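Local coordinates for protein endosialidase (Enterobacteria phage phi92, PDB 4HIZ) that probably cleaves internal alpha-2,8 and alpha-2,9 linkages of polysialic acid, acting as a trimeric phage endosialidase, at residues V307-G312 / G320-N325; R337-E342 / E383-L388; E349-Y354 / N398-K403; Y360-G365 / S373-S378. One frame throughout, in Å; residues are numbered along the deposited sequence.

Contact 1. Residues V307-G312 / G320-N325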
# COMPACT_ATOMS: atom_id res chain seq x y z
N VAL A 307 4.43 -16.00 -35.03
CA VAL A 307 5.05 -14.94 -34.22
C VAL A 307 5.52 -13.87 -35.20
O VAL A 307 6.07 -14.21 -36.25
CB VAL A 307 6.27 -15.54 -33.49
CG1 VAL A 307 7.24 -14.46 -32.98
CG2 VAL A 307 5.82 -16.52 -32.38
N GLY A 308 5.29 -12.59 -34.91
CA GLY A 308 5.75 -11.57 -35.83
C GLY A 308 7.25 -11.33 -35.67
O GLY A 308 7.84 -11.59 -34.61
N TYR A 309 7.89 -10.83 -36.72
CA TYR A 309 9.30 -10.43 -36.57
C TYR A 309 9.69 -9.43 -37.63
O TYR A 309 8.99 -9.26 -38.66
CB TYR A 309 10.25 -11.66 -36.68
CG TYR A 309 10.59 -12.04 -38.14
CD1 TYR A 309 9.69 -12.79 -38.90
CD2 TYR A 309 11.78 -11.62 -38.72
CE1 TYR A 309 9.98 -13.16 -40.21
CE2 TYR A 309 12.07 -11.96 -40.05
CZ TYR A 309 11.16 -12.72 -40.77
OH TYR A 309 11.44 -13.06 -42.10
N HIS A 310 10.78 -8.73 -37.38
CA HIS A 310 11.38 -7.95 -38.46
C HIS A 310 12.89 -7.85 -38.27
O HIS A 310 13.44 -8.08 -37.16
CB HIS A 310 10.75 -6.53 -38.50
CG HIS A 310 11.30 -5.57 -37.49
ND1 HIS A 310 10.92 -5.57 -36.17
CD2 HIS A 310 12.20 -4.55 -37.63
CE1 HIS A 310 11.55 -4.60 -35.52
NE2 HIS A 310 12.35 -3.97 -36.38
N ASN A 311 13.54 -7.53 -39.38
CA ASN A 311 14.93 -7.11 -39.39
C ASN A 311 14.90 -5.63 -39.75
O ASN A 311 14.49 -5.28 -40.87
CB ASN A 311 15.71 -7.90 -40.46
CG ASN A 311 16.90 -7.11 -41.00
OD1 ASN A 311 17.55 -6.37 -40.25
ND2 ASN A 311 17.19 -7.27 -42.31
N GLY A 312 15.30 -4.77 -38.80
CA GLY A 312 15.43 -3.35 -39.08
C GLY A 312 16.86 -2.85 -38.94
O GLY A 312 17.09 -1.64 -38.88
N GLY A 320 7.81 -9.98 -41.30
CA GLY A 320 6.78 -10.97 -41.59
C GLY A 320 6.49 -11.80 -40.37
O GLY A 320 6.43 -11.26 -39.24
N ILE A 321 6.33 -13.11 -40.58
CA ILE A 321 5.98 -14.00 -39.48
C ILE A 321 6.93 -15.19 -39.42
O ILE A 321 7.50 -15.60 -40.42
CB ILE A 321 4.53 -14.49 -39.59
CG1 ILE A 321 4.33 -15.45 -40.80
CG2 ILE A 321 3.56 -13.27 -39.66
CD1 ILE A 321 2.91 -16.01 -40.88
N LEU A 322 7.08 -15.73 -38.22
CA LEU A 322 7.64 -17.07 -38.06
C LEU A 322 6.44 -17.98 -37.88
O LEU A 322 5.69 -17.86 -36.89
CB LEU A 322 8.54 -17.13 -36.82
CG LEU A 322 9.64 -16.03 -36.78
CD1 LEU A 322 10.48 -16.23 -35.53
CD2 LEU A 322 10.54 -16.05 -38.04
N TYR A 323 6.27 -18.92 -38.81
CA TYR A 323 5.11 -19.79 -38.81
C TYR A 323 5.49 -21.18 -38.27
O TYR A 323 6.36 -21.84 -38.81
CB TYR A 323 4.53 -19.88 -40.24
CG TYR A 323 3.47 -20.94 -40.39
CD1 TYR A 323 2.15 -20.69 -40.09
CD2 TYR A 323 3.82 -22.21 -40.84
CE1 TYR A 323 1.20 -21.70 -40.22
CE2 TYR A 323 2.89 -23.20 -40.97
CZ TYR A 323 1.59 -22.95 -40.66
OH TYR A 323 0.69 -24.01 -40.82
N PHE A 324 4.85 -21.58 -37.17
CA PHE A 324 5.15 -22.84 -36.49
C PHE A 324 4.02 -23.80 -36.80
O PHE A 324 2.88 -23.61 -36.39
CB PHE A 324 5.18 -22.62 -34.97
CG PHE A 324 6.35 -21.84 -34.47
CD1 PHE A 324 6.40 -20.44 -34.62
CD2 PHE A 324 7.39 -22.50 -33.83
CE1 PHE A 324 7.48 -19.73 -34.14
CE2 PHE A 324 8.49 -21.78 -33.33
CZ PHE A 324 8.51 -20.38 -33.47
N ASN A 325 4.32 -24.88 -37.53
CA ASN A 325 3.25 -25.76 -37.96
C ASN A 325 2.70 -26.63 -36.82
O ASN A 325 1.49 -26.94 -36.78
CB ASN A 325 3.74 -26.62 -39.14
CG ASN A 325 2.59 -27.35 -39.80
OD1 ASN A 325 1.68 -26.71 -40.35
ND2 ASN A 325 2.60 -28.67 -39.71

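Contact 2. Residues R337-E342 / E383-L388. With CA (calcium ion), chain B.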
# COMPACT_ATOMS: atom_id res chain seq x y z
N ARG A 337 7.90 -16.24 -43.28
CA ARG A 337 7.04 -15.81 -44.38
C ARG A 337 6.96 -14.29 -44.37
O ARG A 337 6.46 -13.71 -43.39
CB ARG A 337 5.65 -16.44 -44.22
CG ARG A 337 5.72 -18.00 -44.37
CD ARG A 337 4.43 -18.69 -44.05
NE ARG A 337 4.61 -20.14 -44.24
CZ ARG A 337 3.64 -21.03 -44.20
NH1 ARG A 337 2.40 -20.64 -44.00
NH2 ARG A 337 3.92 -22.31 -44.41
N THR A 338 7.45 -13.66 -45.42
CA THR A 338 7.62 -12.19 -45.38
C THR A 338 6.61 -11.45 -46.24
O THR A 338 6.05 -12.01 -47.20
CB THR A 338 9.04 -11.76 -45.84
OG1 THR A 338 9.29 -12.26 -47.15
CG2 THR A 338 10.10 -12.32 -44.88
N ILE A 339 6.37 -10.19 -45.89
CA ILE A 339 5.60 -9.31 -46.75
C ILE A 339 6.55 -8.71 -47.80
O ILE A 339 7.78 -8.85 -47.70
CB ILE A 339 4.90 -8.19 -45.93
CG1 ILE A 339 5.91 -7.20 -45.33
CG2 ILE A 339 4.02 -8.82 -44.85
CD1 ILE A 339 5.21 -5.95 -44.69
N SER A 340 5.99 -8.09 -48.82
CA SER A 340 6.76 -7.53 -49.93
C SER A 340 7.73 -6.44 -49.48
O SER A 340 7.43 -5.71 -48.53
CB SER A 340 5.79 -6.94 -50.96
OG SER A 340 4.88 -7.92 -51.44
N GLN A 341 8.83 -6.29 -50.20
CA GLN A 341 9.84 -5.31 -49.84
C GLN A 341 9.26 -3.89 -49.77
O GLN A 341 9.64 -3.10 -48.89
CB GLN A 341 10.98 -5.36 -50.88
CG GLN A 341 12.21 -4.60 -50.40
CD GLN A 341 12.83 -5.32 -49.23
OE1 GLN A 341 13.24 -6.48 -49.36
NE2 GLN A 341 12.89 -4.65 -48.08
N GLU A 342 8.34 -3.60 -50.67
CA GLU A 342 7.70 -2.27 -50.74
C GLU A 342 7.13 -1.85 -49.39
O GLU A 342 7.18 -0.66 -49.02
CB GLU A 342 6.58 -2.30 -51.78
CG GLU A 342 5.75 -1.05 -51.87
CD GLU A 342 4.75 -1.06 -53.01
OE1 GLU A 342 4.61 -2.10 -53.69
OE2 GLU A 342 4.09 -0.02 -53.23
N GLU A 383 1.76 -16.59 -47.06
CA GLU A 383 2.51 -16.75 -48.30
C GLU A 383 2.27 -15.59 -49.26
O GLU A 383 3.18 -15.19 -49.97
CB GLU A 383 2.15 -18.07 -49.00
CG GLU A 383 2.32 -19.28 -48.12
CD GLU A 383 3.64 -19.96 -48.31
OE1 GLU A 383 4.68 -19.31 -48.11
OE2 GLU A 383 3.62 -21.16 -48.67
N ASN A 384 1.05 -15.07 -49.29
CA ASN A 384 0.70 -13.94 -50.15
C ASN A 384 -0.19 -12.97 -49.40
O ASN A 384 -1.06 -13.41 -48.65
CB ASN A 384 -0.03 -14.44 -51.38
CG ASN A 384 0.88 -15.25 -52.29
OD1 ASN A 384 1.69 -14.69 -53.02
ND2 ASN A 384 0.78 -16.56 -52.20
N TRP A 385 -0.00 -11.67 -49.63
CA TRP A 385 -0.74 -10.67 -48.89
C TRP A 385 -1.40 -9.67 -49.83
O TRP A 385 -0.92 -9.46 -50.96
CB TRP A 385 0.24 -9.91 -48.01
CG TRP A 385 0.95 -10.73 -47.00
CD1 TRP A 385 2.11 -11.43 -47.19
CD2 TRP A 385 0.58 -10.90 -45.62
NE1 TRP A 385 2.48 -12.06 -46.01
CE2 TRP A 385 1.56 -11.74 -45.03
CE3 TRP A 385 -0.49 -10.45 -44.83
CZ2 TRP A 385 1.51 -12.14 -43.70
CZ3 TRP A 385 -0.54 -10.84 -43.49
CH2 TRP A 385 0.46 -11.68 -42.94
N ASN A 386 -2.49 -9.07 -49.35
CA ASN A 386 -3.11 -7.89 -49.95
C ASN A 386 -2.84 -6.72 -48.99
O ASN A 386 -3.02 -6.86 -47.78
CB ASN A 386 -4.62 -8.12 -50.02
CG ASN A 386 -4.96 -9.25 -50.98
OD1 ASN A 386 -5.54 -10.27 -50.60
ND2 ASN A 386 -4.58 -9.06 -52.23
N TYR A 387 -2.41 -5.57 -49.53
CA TYR A 387 -1.90 -4.46 -48.73
C TYR A 387 -2.73 -3.21 -48.87
O TYR A 387 -3.24 -2.91 -49.98
CB TYR A 387 -0.49 -4.09 -49.22
CG TYR A 387 0.49 -5.23 -49.20
CD1 TYR A 387 1.11 -5.61 -48.02
CD2 TYR A 387 0.79 -5.93 -50.38
CE1 TYR A 387 2.03 -6.66 -47.99
CE2 TYR A 387 1.70 -6.98 -50.36
CZ TYR A 387 2.32 -7.34 -49.16
OH TYR A 387 3.22 -8.39 -49.16
N LEU A 388 -2.82 -2.46 -47.77
CA LEU A 388 -3.42 -1.13 -47.76
C LEU A 388 -2.51 -0.21 -46.94
O LEU A 388 -2.42 -0.35 -45.72
CB LEU A 388 -4.80 -1.18 -47.10
CG LEU A 388 -5.94 -1.87 -47.87
CD1 LEU A 388 -7.15 -2.06 -46.96
CD2 LEU A 388 -6.33 -1.04 -49.09
CA CA B . 5.54 -14.58 -50.56
O HOH W 1 6.42 -20.95 -46.66
O HOH W 2 5.14 -12.05 -49.91
O HOH W 3 7.64 -13.63 -49.62
O HOH W 4 5.38 -14.57 -47.99
O HOH W 5 4.64 -15.07 -52.70
O HOH W 6 6.88 -14.63 -52.39

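Contact 3. Residues E349-Y354 / N398-K403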
# COMPACT_ATOMS: atom_id res chain seq x y z
N GLU A 349 7.94 -4.30 -36.27
CA GLU A 349 6.96 -4.65 -35.23
C GLU A 349 5.56 -4.91 -35.73
O GLU A 349 4.61 -4.21 -35.36
CB GLU A 349 6.95 -3.54 -34.17
CG GLU A 349 8.25 -3.55 -33.38
CD GLU A 349 8.39 -2.39 -32.40
OE1 GLU A 349 7.47 -1.54 -32.31
OE2 GLU A 349 9.44 -2.32 -31.72
N PRO A 350 5.40 -5.95 -36.55
CA PRO A 350 4.06 -6.33 -37.01
C PRO A 350 3.16 -6.82 -35.86
O PRO A 350 3.62 -7.60 -35.03
CB PRO A 350 4.32 -7.48 -37.98
CG PRO A 350 5.65 -8.08 -37.49
CD PRO A 350 6.45 -6.85 -37.08
N CYS A 351 1.91 -6.36 -35.85
CA CYS A 351 0.92 -6.98 -34.97
C CYS A 351 0.17 -7.93 -35.88
O CYS A 351 -0.24 -7.55 -36.99
CB CYS A 351 -0.05 -5.94 -34.41
SG CYS A 351 0.73 -4.86 -33.16
N ILE A 352 -0.01 -9.16 -35.42
CA ILE A 352 -0.68 -10.15 -36.27
C ILE A 352 -1.80 -10.85 -35.52
O ILE A 352 -1.65 -11.18 -34.34
CB ILE A 352 0.30 -11.22 -36.81
CG1 ILE A 352 1.11 -11.88 -35.68
CG2 ILE A 352 1.26 -10.60 -37.82
CD1 ILE A 352 1.98 -13.08 -36.16
N LYS A 353 -2.93 -11.05 -36.20
CA LYS A 353 -4.06 -11.77 -35.59
C LYS A 353 -4.78 -12.59 -36.66
O LYS A 353 -5.06 -12.10 -37.74
CB LYS A 353 -5.05 -10.81 -34.93
CG LYS A 353 -4.48 -10.08 -33.68
CD LYS A 353 -4.21 -11.08 -32.53
CE LYS A 353 -3.41 -10.45 -31.36
NZ LYS A 353 -2.03 -9.94 -31.86
N TYR A 354 -5.07 -13.83 -36.32
CA TYR A 354 -5.80 -14.73 -37.23
C TYR A 354 -7.25 -14.84 -36.81
O TYR A 354 -7.54 -15.11 -35.62
CB TYR A 354 -5.12 -16.09 -37.17
CG TYR A 354 -5.67 -17.17 -38.06
CD1 TYR A 354 -5.28 -17.25 -39.39
CD2 TYR A 354 -6.53 -18.13 -37.56
CE1 TYR A 354 -5.76 -18.30 -40.21
CE2 TYR A 354 -7.01 -19.15 -38.37
CZ TYR A 354 -6.62 -19.21 -39.68
OH TYR A 354 -7.10 -20.25 -40.48
N ASN A 398 3.54 0.90 -32.91
CA ASN A 398 2.88 -0.31 -33.39
C ASN A 398 1.37 -0.06 -33.40
O ASN A 398 0.88 0.87 -32.74
CB ASN A 398 3.25 -1.57 -32.57
CG ASN A 398 2.75 -1.51 -31.15
OD1 ASN A 398 2.81 -0.46 -30.55
ND2 ASN A 398 2.29 -2.60 -30.61
N LEU A 399 0.63 -0.89 -34.12
CA LEU A 399 -0.81 -0.70 -34.31
C LEU A 399 -1.57 -1.97 -33.95
O LEU A 399 -2.03 -2.72 -34.83
CB LEU A 399 -1.14 -0.31 -35.76
CG LEU A 399 -0.62 1.07 -36.23
CD1 LEU A 399 -1.06 1.33 -37.69
CD2 LEU A 399 -1.14 2.18 -35.34
N PRO A 400 -1.67 -2.26 -32.66
CA PRO A 400 -2.39 -3.48 -32.25
C PRO A 400 -3.88 -3.34 -32.48
O PRO A 400 -4.45 -2.23 -32.58
CB PRO A 400 -2.03 -3.63 -30.76
CG PRO A 400 -1.92 -2.17 -30.32
CD PRO A 400 -1.16 -1.50 -31.50
N PHE A 401 -4.55 -4.48 -32.58
CA PHE A 401 -5.93 -4.44 -33.03
C PHE A 401 -6.65 -5.72 -32.66
O PHE A 401 -6.01 -6.74 -32.34
CB PHE A 401 -6.00 -4.24 -34.56
CG PHE A 401 -5.42 -5.40 -35.34
CD1 PHE A 401 -4.05 -5.42 -35.63
CD2 PHE A 401 -6.23 -6.45 -35.77
CE1 PHE A 401 -3.48 -6.49 -36.36
CE2 PHE A 401 -5.66 -7.52 -36.51
CZ PHE A 401 -4.30 -7.54 -36.78
N ALA A 402 -7.97 -5.66 -32.69
CA ALA A 402 -8.78 -6.89 -32.68
C ALA A 402 -9.88 -6.79 -33.73
O ALA A 402 -10.26 -5.67 -34.12
CB ALA A 402 -9.44 -7.05 -31.28
N LYS A 403 -10.41 -7.93 -34.17
CA LYS A 403 -11.54 -7.95 -35.11
C LYS A 403 -12.81 -8.19 -34.31
O LYS A 403 -12.89 -9.14 -33.51
CB LYS A 403 -11.39 -9.06 -36.16
CG LYS A 403 -12.50 -9.03 -37.19
CD LYS A 403 -12.13 -9.97 -38.37
CE LYS A 403 -13.16 -9.90 -39.47
NZ LYS A 403 -14.42 -10.60 -39.01
O HOH W 7 2.13 -2.87 -35.73
O HOH W 8 -3.03 -7.18 -32.51

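Contact 4. Residues Y360-G365 / S373-S378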
# COMPACT_ATOMS: atom_id res chain seq x y z
N TYR A 360 -4.45 -11.19 -40.39
CA TYR A 360 -4.31 -9.73 -40.54
C TYR A 360 -3.02 -9.28 -39.91
O TYR A 360 -2.57 -9.86 -38.92
CB TYR A 360 -5.49 -9.04 -39.82
CG TYR A 360 -6.83 -9.43 -40.41
CD1 TYR A 360 -7.33 -8.77 -41.54
CD2 TYR A 360 -7.59 -10.48 -39.86
CE1 TYR A 360 -8.55 -9.13 -42.12
CE2 TYR A 360 -8.82 -10.84 -40.41
CZ TYR A 360 -9.29 -10.17 -41.54
OH TYR A 360 -10.50 -10.52 -42.10
N LEU A 361 -2.41 -8.25 -40.49
CA LEU A 361 -1.12 -7.75 -40.03
C LEU A 361 -1.11 -6.23 -40.15
O LEU A 361 -1.60 -5.68 -41.14
CB LEU A 361 0.00 -8.38 -40.90
CG LEU A 361 1.46 -7.92 -40.64
CD1 LEU A 361 2.46 -9.04 -40.99
CD2 LEU A 361 1.85 -6.66 -41.44
N THR A 362 -0.58 -5.54 -39.14
CA THR A 362 -0.27 -4.11 -39.32
C THR A 362 1.19 -3.88 -39.04
O THR A 362 1.79 -4.62 -38.25
CB THR A 362 -1.02 -3.23 -38.27
OG1 THR A 362 -0.65 -3.65 -36.95
CG2 THR A 362 -2.52 -3.34 -38.44
N THR A 363 1.78 -2.85 -39.65
CA THR A 363 3.18 -2.55 -39.38
C THR A 363 3.29 -1.23 -38.65
O THR A 363 2.38 -0.40 -38.70
CB THR A 363 4.02 -2.39 -40.68
OG1 THR A 363 3.46 -1.34 -41.46
CG2 THR A 363 4.01 -3.68 -41.52
N ARG A 364 4.42 -1.07 -37.98
CA ARG A 364 4.88 0.22 -37.49
C ARG A 364 5.73 0.90 -38.57
O ARG A 364 6.66 0.27 -39.10
CB ARG A 364 5.79 -0.01 -36.29
CG ARG A 364 6.53 1.27 -35.81
CD ARG A 364 7.25 0.94 -34.51
NE ARG A 364 8.22 1.97 -34.17
CZ ARG A 364 8.89 2.01 -33.03
NH1 ARG A 364 8.70 1.09 -32.10
NH2 ARG A 364 9.75 3.00 -32.82
N GLY A 365 5.46 2.16 -38.86
CA GLY A 365 6.31 2.96 -39.76
C GLY A 365 7.49 3.50 -38.97
O GLY A 365 7.32 3.89 -37.79
N SER A 373 2.88 3.06 -41.67
CA SER A 373 2.13 1.82 -41.38
C SER A 373 1.25 1.35 -42.53
O SER A 373 0.60 2.16 -43.24
CB SER A 373 1.20 2.06 -40.19
OG SER A 373 1.98 2.29 -39.03
N THR A 374 1.14 0.02 -42.62
CA THR A 374 0.35 -0.67 -43.64
C THR A 374 -0.51 -1.69 -42.93
O THR A 374 -0.08 -2.28 -41.94
CB THR A 374 1.31 -1.44 -44.58
OG1 THR A 374 2.20 -0.51 -45.19
CG2 THR A 374 0.58 -2.18 -45.70
N LEU A 375 -1.73 -1.86 -43.44
CA LEU A 375 -2.61 -2.96 -43.05
C LEU A 375 -2.56 -4.01 -44.15
O LEU A 375 -2.62 -3.68 -45.33
CB LEU A 375 -4.05 -2.45 -42.86
CG LEU A 375 -5.17 -3.49 -42.64
CD1 LEU A 375 -4.98 -4.29 -41.33
CD2 LEU A 375 -6.55 -2.80 -42.64
N ALA A 376 -2.45 -5.27 -43.77
CA ALA A 376 -2.37 -6.33 -44.79
C ALA A 376 -3.21 -7.52 -44.35
O ALA A 376 -3.47 -7.69 -43.15
CB ALA A 376 -0.92 -6.72 -45.00
N MET A 377 -3.65 -8.36 -45.30
CA MET A 377 -4.33 -9.59 -44.95
C MET A 377 -3.86 -10.70 -45.87
O MET A 377 -3.52 -10.45 -47.02
CB MET A 377 -5.84 -9.40 -45.03
CG MET A 377 -6.32 -9.07 -46.42
SD MET A 377 -6.89 -10.54 -47.31
CE MET A 377 -8.59 -10.32 -46.85
N SER A 378 -3.85 -11.93 -45.35
CA SER A 378 -3.42 -13.08 -46.15
C SER A 378 -4.43 -14.17 -45.95
O SER A 378 -4.78 -14.48 -44.81
CB SER A 378 -2.05 -13.57 -45.70
OG SER A 378 -1.71 -14.80 -46.35
O HOH W 9 4.74 -0.64 -43.78
O HOH W 10 3.56 3.50 -37.02

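Contact 1. Residues V307-G312 / G320-N325
The hairpin of strands 304-311 and 318-324 brings Val307, Gly308 and Tyr309 against Leu322, Ile321 and Gly320. Val307 and Leu322 form an antiparallel hydrogen-bonded pair: Leu322 N reaches Val307 O at 2.7 Å, and Val307 N reaches Leu322 O at 2.9 Å. Tyr309 and Gly320 are bonded in the same two-way fashion, Tyr309 N to Gly320 O at 2.9 Å and Gly320 N to Tyr309 O at 3.0 Å. Gly308 and Ile321, between them, are a non-hydrogen-bonded pair whose CA atoms come within 4.4 Å. The two strands are the middle ones of a four-stranded antiparallel blade in the catalytic beta-propeller. On the face of Val307, Tyr309 and Leu322, the tyrosine holds CG between the backbone N and the carbonyl carbon (chi1 83°), and one face of its ring lies over Gly320 N, offset toward the rim. Gly320, with no side chain, suits this place because the ring can lie directly over its backbone. Leu322 crosses Tyr309 at about a right angle, with CD2 3.5 Å from Tyr309 CD1, while Ile321 O lies at the ring edge, 3.5 Å from Tyr309 CE1. Farther along, Val307 CG2 meets Phe324 CE1 at 4.0 Å. On the reverse face, the bare backbone of Gly308 lets Ile352 of the following blade come close, with its CD1 packed against Gly308 N.

Contact 2. Residues R337-E342 / E383-L388
Glu383 carries CG anti to its carbonyl carbon and then bends at chi2 (-96°), which turns CD back toward Arg337; Ile339 has CG2 anti to its carbonyl carbon, placing that methyl over Trp385. The carboxylate stacks on the guanidinium with the planes 13° apart. Glu383 OE1 is 4.0 Å from Arg337 NE, a long salt bridge of charges alone, the oxygen lying well out of the guanidinium plane. Water 1 donates to Glu383 OE1 and accepts a weak bond from Arg337 NE, while Arg337 NH1 is bound by Leu381 O. Ile339 CG2 makes a CH-pi contact 3.8 Å from the centroid of the Trp385 five-membered ring. Ser340 N donates to Tyr387 OH at 2.8 Å; the phenol oxygen gives tyrosine an acceptor at the end of a ring whose edge packs on Ile339 CB. These residues join the outer strand 335-338 of one propeller blade, and the turn after it, to the outer strand 386-389 of the next. Glu383 O binds calcium at 2.5 Å, with five waters and one atom from elsewhere in the structure completing the shell. The ion thus holds the other segment through waters 2 and 4, which its charge probably makes stronger donors to Thr338 O.

Contact 3. Residues E349-Y354 / N398-K403
Lys353 NZ is gripped by Ile352 O at 2.8 Å, by a salt bridge to Asp88 and by water 8, which the ammonium reaches at 3.0 Å and which also accepts from Phe401 N at 3.1 Å. The chain folds back to do this, with CD bent aside (chi2 -66°) and NZ turned again at chi4, and the ammonium sits above the carbonyl plane of Ile352. Strands 349-354 and 401-403 belong to edge strands of neighbouring sheets of the beta-propeller and run nearly parallel, 18° apart. With their axes 7.9 Å from each other at the closest, they are too far apart for direct sheet pairing, and water and side chains fill the interface. At the other end water 7 bridges main chain to main chain, donating to Glu349 O and accepting from Leu399 N. The carboxylate of Glu349 turns elsewhere, to Arg364.

Between the two waters the short side chain of Cys351 brings its sulfur against the backbone of Pro400: SG lies 3.5 Å from Pro400 CA and 3.7 Å from Asn398 ND2, which bonds to Gly475 O. Pro400 CB also packs against this sulfur. Phe401 packs beside it. Its ring and the aliphatic start of Lys353 slide past each other in opposite directions, Lys353 CB 3.7 Å from Phe401 CE2. Water 8 stands over one face of this ring, offset toward the rim, while Cys351 O lies in its plane at the edge, 3.5 Å from Phe401 CE1.

Contact 4. Residues Y360-G365 / S373-S378
Strands 360-365 and 374-378 run antiparallel, their directions 157° apart and their axes 4.6 Å from each other at the closest approach. Leu361 and Ala376 are the hydrogen-bonded pair, with Leu361 N to Ala376 O at 2.9 Å and Ala376 N to Leu361 O at 2.8 Å; Tyr360 with Met377 and Thr362 with Leu375 are the non-hydrogen-bonded pairs on either side. This hairpin forms the two middle strands of a propeller blade. Toward its turn the pairing changes character. Thr363 N still donates to Thr374 O at 3.0 Å, but Thr374 N goes to a side chain, Thr363 OG1, at 2.9 Å. That hydroxyl lies between the backbone N and the carbonyl carbon of Thr363 (chi1 59°), which sets OG1 where Thr374 N can reach it. Thr363 O instead accepts from the hydroxyl of Ser373, whose OG is 2.7 Å away. Water 9 joins OG1 of Thr363 to OG1 of Thr374, and water 10 accepts from Gly365 N while donating to Ser373 OG.

Farther from the turn apolar side chains carry the contact. Tyr360 and Met377 lie side by side, pointing the same way, with Tyr360 CD1 3.8 Å from Met377 CB. Thr362 turns its methyl to Leu375 CD1 and gives its hydroxyl to Leu399 O, in the loop leading into strand 401-404. On the reverse face the small Ala376 packs against Tyr387, and Leu361 meets Trp385. Near the turn, hydroxyls and waters thus stand in for main-chain partners, so the buried polar backbone remains bonded where regular strand pairing gives out.

Overall arrangement
Contacts 1 and 4 are buried hairpins, each holding the two middle strands of its own blade by main-chain bonds; contact 1 relies on apolar and aromatic packing, whereas contact 4 adds hydroxyls and water near its turn. The other two join blade to blade. Contact 2 ties the outer strand of the blade of contact 1 to the outer strand of the blade of contact 4; it is only partly buried, and charges, calcium and ordered water carry much of it. Contact 3 is buried and links the first strand of the contact 4 blade to an edge strand of the following sheet through a cysteine, a phenylalanine and two single waters. Contacts 1 and 2 adjoin through a probable hydrogen bond from Ile321 N to Arg337 O.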